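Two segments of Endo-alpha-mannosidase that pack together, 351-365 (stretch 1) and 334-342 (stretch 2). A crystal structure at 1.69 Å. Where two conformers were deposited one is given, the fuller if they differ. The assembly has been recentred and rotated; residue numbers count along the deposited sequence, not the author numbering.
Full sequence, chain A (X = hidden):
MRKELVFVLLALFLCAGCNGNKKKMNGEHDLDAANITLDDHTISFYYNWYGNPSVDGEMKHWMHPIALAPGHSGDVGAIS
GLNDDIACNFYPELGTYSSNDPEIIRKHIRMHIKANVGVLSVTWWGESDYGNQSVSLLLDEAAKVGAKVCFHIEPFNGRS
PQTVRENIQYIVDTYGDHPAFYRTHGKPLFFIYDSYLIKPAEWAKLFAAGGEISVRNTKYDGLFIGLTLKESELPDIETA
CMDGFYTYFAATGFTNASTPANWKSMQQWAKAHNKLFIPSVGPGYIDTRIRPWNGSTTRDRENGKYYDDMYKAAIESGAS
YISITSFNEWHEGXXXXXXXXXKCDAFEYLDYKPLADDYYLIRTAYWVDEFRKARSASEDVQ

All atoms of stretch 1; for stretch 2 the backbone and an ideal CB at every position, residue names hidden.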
ATOM      1  N   ASP A 351     -14.232   7.715  13.835  1.00 18.26           N
ATOM      2  CA  ASP A 351     -13.062   7.478  14.696  1.00 17.97           C
ATOM      3  C   ASP A 351     -13.059   6.041  15.186  1.00 17.91           C
ATOM      4  O   ASP A 351     -13.884   5.235  14.751  1.00 18.17           O
ATOM      5  CB  ASP A 351     -13.028   8.476  15.875  1.00 18.52           C
ATOM      6  CG  ASP A 351     -14.294   8.414  16.738  1.00 18.85           C
ATOM      7  OD1 ASP A 351     -14.802   7.302  17.003  1.00 18.73           O
ATOM      8  OD2 ASP A 351     -14.781   9.493  17.152  1.00 19.01           O
ATOM      9  N   TYR A 352     -12.134   5.706  16.091  1.00 17.15           N
ATOM     10  CA  TYR A 352     -12.007   4.320  16.548  1.00 17.17           C
ATOM     11  C   TYR A 352     -12.700   4.037  17.881  1.00 17.33           C
ATOM     12  O   TYR A 352     -12.611   2.916  18.388  1.00 17.00           O
ATOM     13  CB  TYR A 352     -10.533   3.886  16.668  1.00 16.99           C
ATOM     14  CG  TYR A 352      -9.669   4.064  15.432  1.00 17.15           C
ATOM     15  CD1 TYR A 352     -10.228   4.099  14.150  1.00 17.16           C
ATOM     16  CD2 TYR A 352      -8.278   4.185  15.551  1.00 16.98           C
ATOM     17  CE1 TYR A 352      -9.427   4.265  13.025  1.00 16.90           C
ATOM     18  CE2 TYR A 352      -7.464   4.340  14.422  1.00 16.57           C
ATOM     19  CZ  TYR A 352      -8.049   4.376  13.163  1.00 17.01           C
ATOM     20  OH  TYR A 352      -7.249   4.541  12.052  1.00 16.22           O
ATOM     21  N   LYS A 353     -13.391   5.029  18.438  1.00 18.20           N
ATOM     22  CA  LYS A 353     -14.052   4.838  19.745  1.00 18.71           C
ATOM     23  C   LYS A 353     -14.975   3.620  19.689  1.00 19.33           C
ATOM     24  O   LYS A 353     -15.619   3.399  18.661  1.00 20.04           O
ATOM     25  CB  LYS A 353     -14.852   6.079  20.155  1.00 19.15           C
ATOM     26  CG  LYS A 353     -14.071   7.385  20.208  1.00 19.76           C
ATOM     27  CD  LYS A 353     -12.993   7.376  21.268  1.00 20.56           C
ATOM     28  CE  LYS A 353     -12.342   8.762  21.353  1.00 21.34           C
ATOM     29  NZ  LYS A 353     -10.940   8.651  21.687  1.00 22.35           N
ATOM     30  N   PRO A 354     -15.078   2.852  20.794  1.00 19.45           N
ATOM     31  CA  PRO A 354     -14.495   3.127  22.115  1.00 19.32           C
ATOM     32  C   PRO A 354     -13.091   2.557  22.303  1.00 19.49           C
ATOM     33  O   PRO A 354     -12.641   2.414  23.445  1.00 19.66           O
ATOM     34  CB  PRO A 354     -15.448   2.387  23.055  1.00 19.75           C
ATOM     35  CG  PRO A 354     -15.828   1.167  22.284  1.00 20.29           C
ATOM     36  CD  PRO A 354     -15.878   1.606  20.814  1.00 19.51           C
ATOM     37  N   LEU A 355     -12.424   2.223  21.196  1.00 18.32           N
ATOM     38  CA  LEU A 355     -11.074   1.657  21.221  1.00 17.99           C
ATOM     39  C   LEU A 355     -10.013   2.768  21.163  1.00 17.29           C
ATOM     40  O   LEU A 355     -10.324   3.910  20.840  1.00 17.23           O
ATOM     41  CB  LEU A 355     -10.898   0.628  20.080  1.00 18.41           C
ATOM     42  CG  LEU A 355     -11.921  -0.528  20.029  1.00 18.89           C
ATOM     43  CD1 LEU A 355     -11.640  -1.471  18.855  1.00 19.44           C
ATOM     44  CD2 LEU A 355     -11.943  -1.320  21.336  1.00 19.02           C
ATOM     45  N   ALA A 356      -8.766   2.413  21.489  1.00 16.95           N
ATOM     46  CA  ALA A 356      -7.636   3.340  21.548  1.00 16.73           C
ATOM     47  C   ALA A 356      -7.337   3.930  20.179  1.00 17.02           C
ATOM     48  O   ALA A 356      -7.639   3.301  19.165  1.00 16.99           O
ATOM     49  CB  ALA A 356      -6.402   2.600  22.054  1.00 16.98           C
ATOM     50  N   ASP A 357      -6.741   5.121  20.159  1.00 17.47           N
ATOM     51  CA  ASP A 357      -6.313   5.772  18.903  1.00 17.57           C
ATOM     52  C   ASP A 357      -5.374   4.842  18.133  1.00 17.41           C
ATOM     53  O   ASP A 357      -5.399   4.788  16.886  1.00 16.34           O
ATOM     54  CB  ASP A 357      -5.567   7.082  19.187  1.00 18.60           C
ATOM     55  CG  ASP A 357      -6.420   8.139  19.911  1.00 19.21           C
ATOM     56  OD1 ASP A 357      -7.638   7.962  20.106  1.00 19.81           O
ATOM     57  OD2 ASP A 357      -5.829   9.174  20.279  1.00 20.16           O
ATOM     58  N   ASP A 358      -4.562   4.102  18.888  1.00 16.80           N
ATOM     59  CA  ASP A 358      -3.558   3.203  18.333  1.00 16.90           C
ATOM     60  C   ASP A 358      -4.020   1.751  18.319  1.00 16.04           C
ATOM     61  O   ASP A 358      -3.201   0.845  18.184  1.00 16.46           O
ATOM     62  CB  ASP A 358      -2.178   3.375  19.033  1.00 18.02           C
ATOM     63  CG  ASP A 358      -2.224   3.105  20.538  1.00 19.71           C
ATOM     64  OD1 ASP A 358      -3.340   3.020  21.107  1.00 20.39           O
ATOM     65  OD2 ASP A 358      -1.121   2.978  21.152  1.00 20.19           O
ATOM     66  N   TYR A 359      -5.329   1.527  18.438  1.00 15.97           N
ATOM     67  CA  TYR A 359      -5.864   0.179  18.430  1.00 16.53           C
ATOM     68  C   TYR A 359      -5.358  -0.651  17.250  1.00 16.34           C
ATOM     69  O   TYR A 359      -5.003  -1.826  17.408  1.00 15.88           O
ATOM     70  CB  TYR A 359      -7.407   0.150  18.422  1.00 17.36           C
ATOM     71  CG  TYR A 359      -7.899  -1.268  18.426  1.00 18.35           C
ATOM     72  CD1 TYR A 359      -7.874  -2.023  19.602  1.00 18.78           C
ATOM     73  CD2 TYR A 359      -8.313  -1.898  17.244  1.00 18.80           C
ATOM     74  CE1 TYR A 359      -8.267  -3.350  19.608  1.00 19.60           C
ATOM     75  CE2 TYR A 359      -8.721  -3.221  17.250  1.00 20.00           C
ATOM     76  CZ  TYR A 359      -8.696  -3.938  18.429  1.00 19.84           C
ATOM     77  OH  TYR A 359      -9.098  -5.249  18.457  1.00 21.73           O
ATOM     78  N   TYR A 360      -5.366  -0.063  16.052  1.00 15.52           N
ATOM     79  CA  TYR A 360      -5.024  -0.857  14.873  1.00 15.70           C
ATOM     80  C   TYR A 360      -3.541  -1.162  14.770  1.00 15.56           C
ATOM     81  O   TYR A 360      -3.177  -2.175  14.209  1.00 16.14           O
ATOM     82  CB  TYR A 360      -5.644  -0.305  13.574  1.00 15.35           C
ATOM     83  CG  TYR A 360      -7.140  -0.458  13.652  1.00 15.32           C
ATOM     84  CD1 TYR A 360      -7.757  -1.663  13.289  1.00 15.34           C
ATOM     85  CD2 TYR A 360      -7.934   0.576  14.148  1.00 15.39           C
ATOM     86  CE1 TYR A 360      -9.136  -1.815  13.420  1.00 15.62           C
ATOM     87  CE2 TYR A 360      -9.306   0.433  14.261  1.00 15.66           C
ATOM     88  CZ  TYR A 360      -9.887  -0.763  13.905  1.00 15.29           C
ATOM     89  OH  TYR A 360     -11.238  -0.913  14.027  1.00 15.49           O
ATOM     90  N   LEU A 361      -2.704  -0.335  15.393  1.00 15.89           N
ATOM     91  CA  LEU A 361      -1.277  -0.653  15.495  1.00 16.37           C
ATOM     92  C   LEU A 361      -1.072  -1.818  16.453  1.00 17.41           C
ATOM     93  O   LEU A 361      -0.356  -2.768  16.129  1.00 17.88           O
ATOM     94  CB  LEU A 361      -0.474   0.568  15.954  1.00 15.70           C
ATOM     95  CG  LEU A 361      -0.483   1.830  15.107  1.00 15.38           C
ATOM     96  CD1 LEU A 361       0.473   2.810  15.730  1.00 15.52           C
ATOM     97  CD2 LEU A 361      -0.054   1.525  13.656  1.00 15.20           C
ATOM     98  N   ILE A 362      -1.697  -1.736  17.632  1.00 18.33           N
ATOM     99  CA  ILE A 362      -1.691  -2.829  18.617  1.00 18.91           C
ATOM    100  C   ILE A 362      -2.182  -4.146  18.035  1.00 18.79           C
ATOM    101  O   ILE A 362      -1.545  -5.192  18.204  1.00 18.62           O
ATOM    102  CB  ILE A 362      -2.554  -2.451  19.864  1.00 19.84           C
ATOM    103  CG1 ILE A 362      -1.975  -1.202  20.540  1.00 20.67           C
ATOM    104  CG2 ILE A 362      -2.657  -3.623  20.834  1.00 20.66           C
ATOM    105  CD1 ILE A 362      -2.925  -0.525  21.561  1.00 21.11           C
ATOM    106  N   ARG A 363      -3.314  -4.093  17.333  1.00 18.82           N
ATOM    107  CA  ARG A 363      -3.935  -5.297  16.794  1.00 18.61           C
ATOM    108  C   ARG A 363      -3.122  -5.886  15.631  1.00 18.11           C
ATOM    109  O   ARG A 363      -3.110  -7.105  15.427  1.00 17.79           O
ATOM    110  CB  ARG A 363      -5.379  -5.005  16.376  1.00 19.14           C
ATOM    111  CG  ARG A 363      -6.263  -6.233  16.191  1.00 19.48           C
ATOM    112  CD  ARG A 363      -6.365  -7.044  17.486  1.00 20.39           C
ATOM    113  NE  ARG A 363      -7.320  -8.136  17.368  1.00 21.64           N
ATOM    114  CZ  ARG A 363      -7.432  -9.124  18.260  1.00 22.35           C
ATOM    115  NH1 ARG A 363      -6.633  -9.169  19.327  1.00 23.26           N
ATOM    116  NH2 ARG A 363      -8.332 -10.068  18.083  1.00 23.22           N
ATOM    117  N   THR A 364      -2.456  -5.021  14.863  1.00 17.68           N
ATOM    118  CA  THR A 364      -1.516  -5.481  13.836  1.00 17.56           C
ATOM    119  C   THR A 364      -0.379  -6.324  14.444  1.00 17.83           C
ATOM    120  O   THR A 364      -0.078  -7.413  13.947  1.00 18.56           O
ATOM    121  CB  THR A 364      -0.935  -4.306  13.021  1.00 17.04           C
ATOM    122  OG1 THR A 364      -2.004  -3.634  12.341  1.00 17.19           O
ATOM    123  CG2 THR A 364       0.066  -4.816  11.965  1.00 16.61           C
ATOM    124  N   ALA A 365       0.220  -5.825  15.525  1.00 18.08           N
ATOM    125  CA  ALA A 365       1.276  -6.556  16.238  1.00 18.66           C
ATOM    126  C   ALA A 365       0.812  -7.951  16.647  1.00 18.73           C
ATOM    127  O   ALA A 365       1.568  -8.914  16.510  1.00 18.46           O
ATOM    128  CB  ALA A 365       1.752  -5.775  17.455  1.00 17.87           C
ATOM    129  N   UNK A 334      -8.705   3.276   4.946  1.00 13.08           N
ATOM    130  CA  UNK A 334      -8.100   1.967   5.168  1.00 13.34           C
ATOM    131  C   UNK A 334      -6.924   2.020   6.138  1.00 13.50           C
ATOM    132  O   UNK A 334      -6.299   0.996   6.366  1.00 13.55           O
ATOM    133  CB  UNK A 334      -7.639   1.376   3.834  1.00 13.34           C
ATOM    134  N   UNK A 335      -6.645   3.197   6.712  1.00 13.97           N
ATOM    135  CA  UNK A 335      -5.421   3.421   7.494  1.00 13.85           C
ATOM    136  C   UNK A 335      -5.405   2.643   8.812  1.00 14.31           C
ATOM    137  O   UNK A 335      -6.442   2.508   9.465  1.00 14.98           O
ATOM    138  CB  UNK A 335      -5.260   4.914   7.785  1.00 13.85           C
ATOM    139  N   UNK A 336      -4.240   2.114   9.173  1.00 13.98           N
ATOM    140  CA  UNK A 336      -4.077   1.607  10.546  1.00 14.28           C
ATOM    141  C   UNK A 336      -3.457   2.694  11.410  1.00 14.38           C
ATOM    142  O   UNK A 336      -3.438   2.568  12.650  1.00 14.49           O
ATOM    143  CB  UNK A 336      -3.213   0.344  10.572  1.00 14.28           C
ATOM    144  N   UNK A 337      -2.994   3.765  10.762  1.00 14.48           N
ATOM    145  CA  UNK A 337      -2.435   4.937  11.453  1.00 14.65           C
ATOM    146  C   UNK A 337      -3.435   5.485  12.480  1.00 15.04           C
ATOM    147  O   UNK A 337      -4.658   5.489  12.235  1.00 14.89           O
ATOM    148  CB  UNK A 337      -2.063   6.026  10.445  1.00 14.65           C
ATOM    149  N   UNK A 338      -2.933   5.892  13.664  1.00 15.01           N
ATOM    150  CA  UNK A 338      -3.856   6.367  14.691  1.00 15.35           C
ATOM    151  C   UNK A 338      -4.735   7.519  14.245  1.00 15.39           C
ATOM    152  O   UNK A 338      -4.252   8.472  13.646  1.00 15.35           O
ATOM    153  CB  UNK A 338      -3.067   6.793  15.931  1.00 15.35           C
ATOM    154  N   UNK A 339      -6.017   7.410  14.578  1.00 15.76           N
ATOM    155  CA  UNK A 339      -7.022   8.418  14.267  1.00 16.34           C
ATOM    156  C   UNK A 339      -7.617   8.903  15.592  1.00 16.56           C
ATOM    157  O   UNK A 339      -7.629   8.154  16.568  1.00 16.94           O
ATOM    158  CB  UNK A 339      -8.103   7.862  13.338  1.00 16.34           C
ATOM    159  N   UNK A 340      -8.113  10.136  15.606  1.00 17.05           N
ATOM    160  CA  UNK A 340      -8.711  10.735  16.820  1.00 17.65           C
ATOM    161  C   UNK A 340     -10.130  11.229  16.566  1.00 18.31           C
ATOM    162  O   UNK A 340     -10.504  11.507  15.419  1.00 17.87           O
ATOM    163  CB  UNK A 340      -7.849  11.895  17.322  1.00 17.65           C
ATOM    164  N   UNK A 341     -10.923  11.359  17.631  1.00 18.96           N
ATOM    165  CA  UNK A 341     -12.227  11.999  17.508  0.50 19.41           C
ATOM    166  C   UNK A 341     -12.028  13.456  17.092  1.00 19.78           C
ATOM    167  O   UNK A 341     -11.099  14.132  17.566  1.00 20.01           O
ATOM    168  CB  UNK A 341     -13.010  11.907  18.819  0.50 19.41           C
ATOM    169  N   UNK A 342     -12.886  13.930  16.188  1.00 20.35           N
ATOM    170  CA  UNK A 342     -12.777  15.280  15.645  0.50 21.00           C
ATOM    171  C   UNK A 342     -14.086  15.679  14.983  1.00 21.67           C
ATOM    172  O   UNK A 342     -14.730  14.855  14.323  1.00 20.88           O
ATOM    173  CB  UNK A 342     -11.621  15.374  14.647  0.50 21.00           C
TER

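Position 334 points its CA-to-CB bond away from stretch 1, and nothing of that stretch lies within 5.5 Å of the ideal CB, so the contact sets no preference. The residue is Thr334, whose OG1 is satisfied elsewhere in the structure.

At 335 the bond runs sideways, and the nearest feature is the hydroxyl of Tyr352, 4.7 Å from the ideal CB to OH. A polar side chain long enough to turn back could reach it; Gln, Asn, His or a longer charged residue would all be reasonable. The deposited Gln335 bends through chi1 p and chi2 m, and its NE2 donates to Tyr352 OH at 3.0 Å.

Position 336 looks on the first turns of the helix. Its ideal CB lies 3.9 Å from Tyr360 CB, 4.5 Å from Thr364 OG1 and 4.6 Å from Leu361 CD2, a largely apolar surface that suits Ile, Leu, Val or Met. Ile336 fills it: its CB is 3.8 Å from Tyr360 CB, and its CD1 lies 4.1 Å from Leu361 CD2 and 3.6 Å from Thr364 OG1. That hydroxyl is not left wanting beside a methyl, because it donates to Tyr360 O at 2.6 Å within its own helix. Water 1 joins the two backbones here, donating to Ile336 O and Asp357 O.

At 337 the CA-to-CB bond points away, so stretch 1 leaves the choice open. What matters is the main chain: Tyr352 OH donates to the carbonyl O of Glu337 at 2.8 Å. The tyrosine hydroxyl thus accepts from one residue and donates to another at its ring edge. Glu337 sends its carboxylate to a partner elsewhere.

At 338, phi/psi of -57/135 is compatible with proline, and the ideal CB sits only 3.2 Å from Asp357 O. Leu361 offers an apolar neighbour, so a compact apolar side chain fits, Pro or Val among them. Pro338 puts CG 3.8 Å from Leu361 CD1, while its CA makes a CA-H...O contact with Asp357 O at 3.1 Å.

Position 339 has its ideal CB just 3.5 Å from Tyr352 CZ, over the ring. So close an approach favours a small residue, Ala, Ser or Gly. Ala339 lays its methyl on the ring face as a CH-pi contact, CB 3.8 Å from the centroid. Its carbonyl accepts from water 2, which in turn accepts from Tyr352 N.

The bond at 340 points away, with Asp357 OD2 4.5 Å from the ideal CB; many residues would do. Val340 takes the place, its CG1 3.4 Å from Asp357 OD2.

At 341 the carboxylate of Asp351 and the Lys353 chain border the ideal CB, so a small polar residue such as Ser, Thr or Asn suits. Ser341 has its CB 3.4 Å from Asp351 OD2, and its OG and Lys353 NZ share water 4, weakly on the lysine side.

At 342 the CA-to-CB bond runs sideways and nothing of stretch 1 lies within 5.5 Å of the ideal CB, so stretch 1 sets no preference; the residue is Lys342, whose side chain makes no contact with it, though water 5 links its N to Asp351 OD2.

Stretch 2 334-342: TQIEPAVSK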
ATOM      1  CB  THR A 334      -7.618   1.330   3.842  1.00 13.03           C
ATOM      2  OG1 THR A 334      -6.676   2.203   3.214  1.00 13.33           O
ATOM      3  CG2 THR A 334      -8.802   1.084   2.904  1.00 12.89           C
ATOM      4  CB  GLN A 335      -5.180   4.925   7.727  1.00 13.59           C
ATOM      5  CG  GLN A 335      -6.055   5.605   8.789  1.00 13.36           C
ATOM      6  CD  GLN A 335      -7.561   5.654   8.462  1.00 13.29           C
ATOM      7  OE1 GLN A 335      -7.976   5.728   7.293  1.00 13.55           O
ATOM      8  NE2 GLN A 335      -8.374   5.633   9.497  1.00 13.34           N
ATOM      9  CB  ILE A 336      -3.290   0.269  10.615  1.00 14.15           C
ATOM     10  CG1 ILE A 336      -1.871   0.448  10.055  1.00 14.51           C
ATOM     11  CG2 ILE A 336      -4.070  -0.884   9.908  1.00 14.27           C
ATOM     12  CD1 ILE A 336      -0.977  -0.761  10.347  1.00 14.95           C
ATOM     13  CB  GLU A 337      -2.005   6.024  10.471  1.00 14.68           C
ATOM     14  CG  GLU A 337      -1.235   7.149  11.164  1.00 14.64           C
ATOM     15  CD  GLU A 337      -0.772   8.243  10.268  1.00 15.30           C
ATOM     16  OE1 GLU A 337      -0.949   8.164   9.024  1.00 15.21           O
ATOM     17  OE2 GLU A 337      -0.207   9.216  10.821  1.00 15.02           O
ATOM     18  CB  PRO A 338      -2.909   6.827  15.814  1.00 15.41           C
ATOM     19  CG  PRO A 338      -1.765   5.898  15.691  1.00 15.51           C
ATOM     20  CD  PRO A 338      -1.576   5.673  14.207  1.00 15.44           C
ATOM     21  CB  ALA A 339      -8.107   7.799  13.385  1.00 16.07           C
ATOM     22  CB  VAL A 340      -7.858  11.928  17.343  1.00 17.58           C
ATOM     23  CG1 VAL A 340      -6.489  11.436  17.772  1.00 17.62           C
ATOM     24  CG2 VAL A 340      -7.723  13.044  16.283  1.00 17.73           C
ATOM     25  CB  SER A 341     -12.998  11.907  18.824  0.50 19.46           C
ATOM     26  OG  SER A 341     -12.191  12.327  19.909  0.50 19.35           O
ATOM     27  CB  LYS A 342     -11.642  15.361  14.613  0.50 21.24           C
ATOM     28  CG  LYS A 342     -11.272  16.778  14.139  0.50 21.35           C
ATOM     29  CD  LYS A 342     -10.677  17.616  15.266  0.50 21.74           C
ATOM     30  CE  LYS A 342      -9.726  18.677  14.731  0.50 22.10           C
ATOM     31  NZ  LYS A 342      -8.883  19.244  15.823  0.50 22.64           N
TER
HETATM   32  O   HOH W   1      -4.371   2.585  15.191  1.00 15.16           O
HETATM   33  O   HOH W   2     -10.146   7.335  17.421  1.00 16.29           O
HETATM   34  O   HOH W   3      -9.418  10.234  20.179  1.00 21.61           O
HETATM   35  O   HOH W   4     -11.270  11.806  22.434  1.00 24.85           O
HETATM   36  O   HOH W   5     -15.066  11.989  15.711  1.00 19.90           O
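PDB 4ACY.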